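Local coordinates for Mll7089 protein (Mesorhizobium loti, PDB 2OZ8), which is of unproven function but, as an enolase-superfamily relative of mandelate racemase, probably acts as a magnesium-dependent hydro-lyase, at residues D147-L152 / L180-T185; Q25-D30 / D141-D146. All coordinates share one frame; numbering follows the deposited sequence.

Interaction 1 of 2, residues D147-L152 / L180-T185; sequences DAFVSL and LELLKT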
loop_
_atom_site.group_PDB
_atom_site.type_symbol
_atom_site.label_atom_id
_atom_site.label_comp_id
_atom_site.label_asym_id
_atom_site.label_seq_id
_atom_site.Cartn_x
_atom_site.Cartn_y
_atom_site.Cartn_z
ATOM N N ASP A 147 -28.870 5.361 41.936
ATOM C CA ASP A 147 -28.941 4.481 43.105
ATOM C C ASP A 147 -28.727 3.017 42.789
ATOM O O ASP A 147 -28.003 2.341 43.521
ATOM C CB ASP A 147 -30.242 4.611 43.915
ATOM C CG ASP A 147 -30.290 3.595 45.077
ATOM O OD1 ASP A 147 -29.566 3.848 46.072
ATOM O OD2 ASP A 147 -30.977 2.519 44.990
ATOM N N ALA A 148 -29.379 2.511 41.747
ATOM C CA ALA A 148 -29.183 1.098 41.342
ATOM C C ALA A 148 -27.737 0.761 40.904
ATOM O O ALA A 148 -27.256 -0.326 41.180
ATOM C CB ALA A 148 -30.157 0.714 40.276
ATOM N N PHE A 149 -27.073 1.710 40.234
ATOM C CA PHE A 149 -25.698 1.599 39.796
ATOM C C PHE A 149 -24.698 1.408 40.966
ATOM O O PHE A 149 -23.930 0.439 40.981
ATOM C CB PHE A 149 -25.406 2.829 38.918
ATOM C CG PHE A 149 -23.985 2.969 38.434
ATOM C CD1 PHE A 149 -23.621 2.519 37.149
ATOM C CD2 PHE A 149 -23.042 3.651 39.192
ATOM C CE1 PHE A 149 -22.293 2.702 36.643
ATOM C CE2 PHE A 149 -21.740 3.841 38.732
ATOM C CZ PHE A 149 -21.354 3.368 37.447
ATOM N N VAL A 150 -24.707 2.293 41.964
ATOM C CA VAL A 150 -23.726 2.127 43.068
ATOM C C VAL A 150 -24.024 0.854 43.834
ATOM O O VAL A 150 -23.126 0.149 44.332
ATOM C CB VAL A 150 -23.539 3.381 44.035
ATOM C CG1 VAL A 150 -24.511 4.416 43.772
ATOM C CG2 VAL A 150 -23.599 2.954 45.523
ATOM N N SER A 151 -25.307 0.558 43.894
ATOM C CA SER A 151 -25.745 -0.611 44.583
ATOM C C SER A 151 -25.154 -1.891 43.944
ATOM O O SER A 151 -24.593 -2.745 44.643
ATOM C CB SER A 151 -27.263 -0.606 44.641
ATOM O OG SER A 151 -27.656 -1.882 45.040
ATOM N N LEU A 152 -25.232 -2.003 42.613
ATOM C CA LEU A 152 -24.628 -3.139 41.896
ATOM C C LEU A 152 -23.088 -3.137 42.037
ATOM O O LEU A 152 -22.487 -4.179 42.392
ATOM C CB LEU A 152 -25.048 -3.081 40.423
ATOM C CG LEU A 152 -24.667 -4.251 39.506
ATOM C CD1 LEU A 152 -25.564 -4.211 38.259
ATOM C CD2 LEU A 152 -23.154 -4.258 39.117
ATOM N N LEU A 180 -18.459 7.629 35.793
ATOM C CA LEU A 180 -17.087 7.267 36.175
ATOM C C LEU A 180 -16.730 7.791 37.582
ATOM O O LEU A 180 -16.104 7.062 38.395
ATOM C CB LEU A 180 -16.063 7.811 35.170
ATOM C CG LEU A 180 -15.903 7.187 33.793
ATOM C CD1 LEU A 180 -15.305 8.178 32.796
ATOM C CD2 LEU A 180 -15.075 5.913 33.888
ATOM N N GLU A 181 -17.080 9.053 37.847
ATOM C CA GLU A 181 -16.971 9.589 39.218
ATOM C C GLU A 181 -17.797 8.756 40.238
ATOM O O GLU A 181 -17.292 8.440 41.293
ATOM C CB GLU A 181 -17.409 11.073 39.281
ATOM C CG GLU A 181 -16.450 12.122 38.766
ATOM C CD GLU A 181 -17.157 13.493 38.512
ATOM O OE1 GLU A 181 -18.218 13.789 39.156
ATOM O OE2 GLU A 181 -16.654 14.288 37.655
ATOM N N LEU A 182 -19.065 8.438 39.936
ATOM C CA LEU A 182 -19.879 7.568 40.811
ATOM C C LEU A 182 -19.193 6.233 41.051
ATOM O O LEU A 182 -19.137 5.739 42.196
ATOM C CB LEU A 182 -21.253 7.285 40.212
ATOM C CG LEU A 182 -22.512 8.099 40.485
ATOM C CD1 LEU A 182 -23.764 7.226 40.210
ATOM C CD2 LEU A 182 -22.519 8.630 41.951
ATOM N N LEU A 183 -18.677 5.637 39.976
ATOM C CA LEU A 183 -17.985 4.367 40.113
ATOM C C LEU A 183 -16.786 4.454 41.084
ATOM O O LEU A 183 -16.593 3.547 41.899
ATOM C CB LEU A 183 -17.586 3.811 38.745
ATOM C CG LEU A 183 -16.868 2.474 38.737
ATOM C CD1 LEU A 183 -17.733 1.261 39.128
ATOM C CD2 LEU A 183 -16.166 2.242 37.393
ATOM N N LYS A 184 -16.011 5.544 41.017
ATOM C CA LYS A 184 -14.846 5.717 41.872
ATOM C C LYS A 184 -15.232 5.796 43.381
ATOM O O LYS A 184 -14.505 5.298 44.246
ATOM C CB LYS A 184 -13.968 6.881 41.396
ATOM C CG LYS A 184 -12.993 7.435 42.444
ATOM C CD LYS A 184 -11.741 8.246 41.925
ATOM C CE LYS A 184 -10.723 8.354 43.126
ATOM N NZ LYS A 184 -9.421 9.153 43.022
ATOM N N THR A 185 -16.400 6.348 43.670
ATOM C CA THR A 185 -16.916 6.396 45.033
ATOM C C THR A 185 -17.387 5.045 45.575
ATOM O O THR A 185 -17.732 4.965 46.758
ATOM C CB THR A 185 -18.151 7.323 45.197
ATOM O OG1 THR A 185 -19.283 6.741 44.546
ATOM C CG2 THR A 185 -17.911 8.734 44.669
#
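F149 projects from helix 146-158 onto two consecutive leucines of helix 173-184, and its ring atoms CD2, CE2 and CZ make the close contacts. The CE2 corner lies 3.8 Å from L182 CB, while CD2 meets the methyl L182 CD1, also at 3.8 Å. CZ approaches L183 CB at 4.0 Å. The backbone contributes as well: L183 N sits at the ring edge, practically in its plane, 3.8 Å from CE2, so the phenyl group abuts the helix itself and not only its side chains. The L182 side chain passes that of F149 at a slant, whereas the L183 side chain crosses it at about a right angle. This approach follows from the first torsion of F149 (176°), which sets CG anti to the backbone N and carries the ring across the interhelical gap. V150 is partly covered from the same side without coming as close. A second shell surrounds these side chains. F153, one turn further along helix 146-158, meets the F149 ring edge-to-face and also touches L183; I166 of strand 163-167 contacts both F149 and L183, and F164 and V193 back L183 from the barrel wall. Near the end of helix 173-184, T185 OG1 donates to L182 O at 2.6 Å, with a C=O...donor angle of 133°, tying that threonine back to the turn that presents the leucine. Two successive outer helices thus meet through apolar side chains over the strand connecting them, the helix-helix seam of consecutive beta-alpha units in the TIM-barrel domain of the mandelate racemase family.

Interaction 2 of 2, residues Q25-D30 / D141-D146; sequences QVRADD and DFHLDD
H143 NE2 donates a hydrogen bond to the main-chain V26 O at 3.1 Å, and the N-H...O angle of 135° marks it as bent and weak. The oxygen nevertheless lies at the edge of the imidazole, near its plane. Apolar contact supplies the rest: R27 CG stands over one face of the ring, 3.9 Å from the centroid and 20° off the normal, a CH-pi arrangement. R27 CB reaches NE2 at 3.6 Å, and CD passes above the ND1 side. With CG anti to the backbone N and the chain extended as far as NE, the methylenes of R27 lie along the ring before the charged end is reached. That end is not stacked on the imidazole, since the two planes are 40° apart; H143 CB lies over one of its faces, toward the rim. On the opposite face of the imidazole sits F142 CD2, 3.7 Å above the plane, so the ring is held between an arginine chain and a phenylalanine edge. V20 touches both R27 and H143, while L144 N bonds to D141 O across the turn that carries the histidine. Replacing H143 with an alanine would probably leave V26 O without this donor and open a gap between the R27 methylenes and F142. Because the polar link is weak and the face contact is carried by CH groups, the strand 27-40 end appears to rest on the loop after strand 132-138 mainly through dispersion, with the bent bond at most helping to orient the ring.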
loop_
_atom_site.group_PDB
_atom_site.type_symbol
_atom_site.label_atom_id
_atom_site.label_comp_id
_atom_site.label_asym_id
_atom_site.label_seq_id
_atom_site.Cartn_x
_atom_site.Cartn_y
_atom_site.Cartn_z
ATOM N N GLN A 25 -27.381 2.033 22.912
ATOM C CA GLN A 25 -28.191 1.700 21.735
ATOM C C GLN A 25 -29.495 0.976 22.092
ATOM O O GLN A 25 -30.461 1.039 21.356
ATOM C CB GLN A 25 -27.420 0.741 20.814
ATOM C CG GLN A 25 -26.544 1.380 19.745
ATOM C CD GLN A 25 -26.141 0.374 18.652
ATOM O OE1 GLN A 25 -25.017 -0.182 18.645
ATOM N NE2 GLN A 25 -27.060 0.134 17.730
ATOM N N VAL A 26 -29.497 0.259 23.221
ATOM C CA VAL A 26 -30.487 -0.776 23.484
ATOM C C VAL A 26 -30.921 -0.832 24.959
ATOM O O VAL A 26 -30.134 -0.517 25.870
ATOM C CB VAL A 26 -29.865 -2.143 22.994
ATOM C CG1 VAL A 26 -30.196 -3.303 23.880
ATOM C CG2 VAL A 26 -30.186 -2.418 21.510
ATOM N N ARG A 27 -32.169 -1.232 25.184
ATOM C CA ARG A 27 -32.778 -1.372 26.531
ATOM C C ARG A 27 -33.537 -2.717 26.551
ATOM O O ARG A 27 -34.153 -3.104 25.541
ATOM C CB ARG A 27 -33.742 -0.191 26.793
ATOM C CG ARG A 27 -34.281 -0.028 28.234
ATOM C CD ARG A 27 -35.053 1.330 28.532
ATOM N NE ARG A 27 -35.737 1.292 29.842
ATOM C CZ ARG A 27 -35.831 2.304 30.724
ATOM N NH1 ARG A 27 -35.293 3.507 30.497
ATOM N NH2 ARG A 27 -36.478 2.106 31.872
ATOM N N ALA A 28 -33.463 -3.440 27.663
ATOM C CA ALA A 28 -34.220 -4.687 27.840
ATOM C C ALA A 28 -34.534 -4.942 29.287
ATOM O O ALA A 28 -33.634 -4.892 30.119
ATOM C CB ALA A 28 -33.471 -5.903 27.267
ATOM N N ASP A 29 -35.809 -5.227 29.577
ATOM C CA ASP A 29 -36.226 -5.682 30.908
ATOM C C ASP A 29 -36.768 -7.137 30.972
ATOM O O ASP A 29 -37.298 -7.574 32.008
ATOM C CB ASP A 29 -37.210 -4.697 31.499
ATOM C CG ASP A 29 -38.429 -4.512 30.650
ATOM O OD1 ASP A 29 -38.622 -5.232 29.663
ATOM O OD2 ASP A 29 -39.218 -3.610 30.963
ATOM N N ASP A 30 -36.619 -7.889 29.877
ATOM C CA ASP A 30 -37.040 -9.303 29.831
ATOM C C ASP A 30 -35.933 -10.157 29.210
ATOM O O ASP A 30 -34.962 -9.646 28.714
ATOM C CB ASP A 30 -38.336 -9.467 29.028
ATOM C CG ASP A 30 -38.198 -8.965 27.577
ATOM O OD1 ASP A 30 -37.061 -8.675 27.148
ATOM O OD2 ASP A 30 -39.210 -8.826 26.862
ATOM N N ASP A 141 -25.365 -1.068 32.490
ATOM C CA ASP A 141 -25.957 -0.118 33.465
ATOM C C ASP A 141 -26.364 1.161 32.855
ATOM O O ASP A 141 -26.572 2.088 33.576
ATOM C CB ASP A 141 -24.917 0.275 34.522
ATOM C CG ASP A 141 -23.633 0.870 33.873
ATOM O OD1 ASP A 141 -22.816 0.045 33.446
ATOM O OD2 ASP A 141 -23.489 2.124 33.731
ATOM N N PHE A 142 -26.458 1.251 31.550
ATOM C CA PHE A 142 -26.724 2.534 30.936
ATOM C C PHE A 142 -28.067 3.126 31.374
ATOM O O PHE A 142 -28.247 4.340 31.409
ATOM C CB PHE A 142 -26.698 2.388 29.413
ATOM C CG PHE A 142 -26.679 3.686 28.680
ATOM C CD1 PHE A 142 -25.455 4.390 28.503
ATOM C CD2 PHE A 142 -27.862 4.229 28.190
ATOM C CE1 PHE A 142 -25.402 5.620 27.816
ATOM C CE2 PHE A 142 -27.851 5.459 27.488
ATOM C CZ PHE A 142 -26.616 6.177 27.313
ATOM N N HIS A 143 -29.026 2.270 31.710
ATOM C CA HIS A 143 -30.382 2.749 31.973
ATOM C C HIS A 143 -30.674 2.781 33.450
ATOM O O HIS A 143 -31.693 3.329 33.876
ATOM C CB HIS A 143 -31.385 1.904 31.222
ATOM C CG HIS A 143 -31.290 2.078 29.749
ATOM N ND1 HIS A 143 -31.579 3.270 29.129
ATOM C CD2 HIS A 143 -30.903 1.231 28.771
ATOM C CE1 HIS A 143 -31.382 3.152 27.830
ATOM N NE2 HIS A 143 -30.975 1.922 27.585
ATOM N N LEU A 144 -29.749 2.220 34.224
ATOM C CA LEU A 144 -29.833 2.201 35.680
ATOM C C LEU A 144 -29.889 3.606 36.306
ATOM O O LEU A 144 -29.135 4.492 35.894
ATOM C CB LEU A 144 -28.649 1.404 36.238
ATOM C CG LEU A 144 -28.952 0.080 36.953
ATOM C CD1 LEU A 144 -30.182 -0.639 36.397
ATOM C CD2 LEU A 144 -27.758 -0.854 36.982
ATOM N N ASP A 145 -30.761 3.805 37.298
ATOM C CA ASP A 145 -30.709 5.040 38.093
ATOM C C ASP A 145 -29.434 5.048 38.920
ATOM O O ASP A 145 -28.905 3.986 39.256
ATOM C CB ASP A 145 -31.972 5.258 38.968
ATOM C CG ASP A 145 -32.174 4.164 40.038
ATOM O OD1 ASP A 145 -31.718 4.341 41.201
ATOM O OD2 ASP A 145 -32.805 3.118 39.733
ATOM N N ASP A 146 -28.925 6.244 39.224
ATOM C CA ASP A 146 -27.724 6.397 40.048
ATOM C C ASP A 146 -27.712 5.531 41.299
ATOM O O ASP A 146 -26.663 4.973 41.649
ATOM C CB ASP A 146 -27.412 7.868 40.350
ATOM C CG ASP A 146 -26.864 8.612 39.116
ATOM O OD1 ASP A 146 -26.561 7.930 38.103
ATOM O OD2 ASP A 146 -26.723 9.874 39.145
#

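How the interactions relate
The centres of the two interactions lie 14 Å apart, and D141-D146 runs directly into D147-L152. Along the chain, both segments of interaction 2 precede those of interaction 1: the chain leaves strand 132-138, meets the antiparallel N-terminal sheet through Q25-D30, enters helix 146-158 and, after strand 163-167, packs back through helix 173-184. They touch directly, with L182 CD1 3.6 Å from D146 CG and L144 against F149 and L152. D146 also forms salt bridges to R178 and R179 of helix 173-184. The first beta-alpha units of the barrel are thereby joined, at the mouth where strand 132-138 ends, to the N-terminal domain.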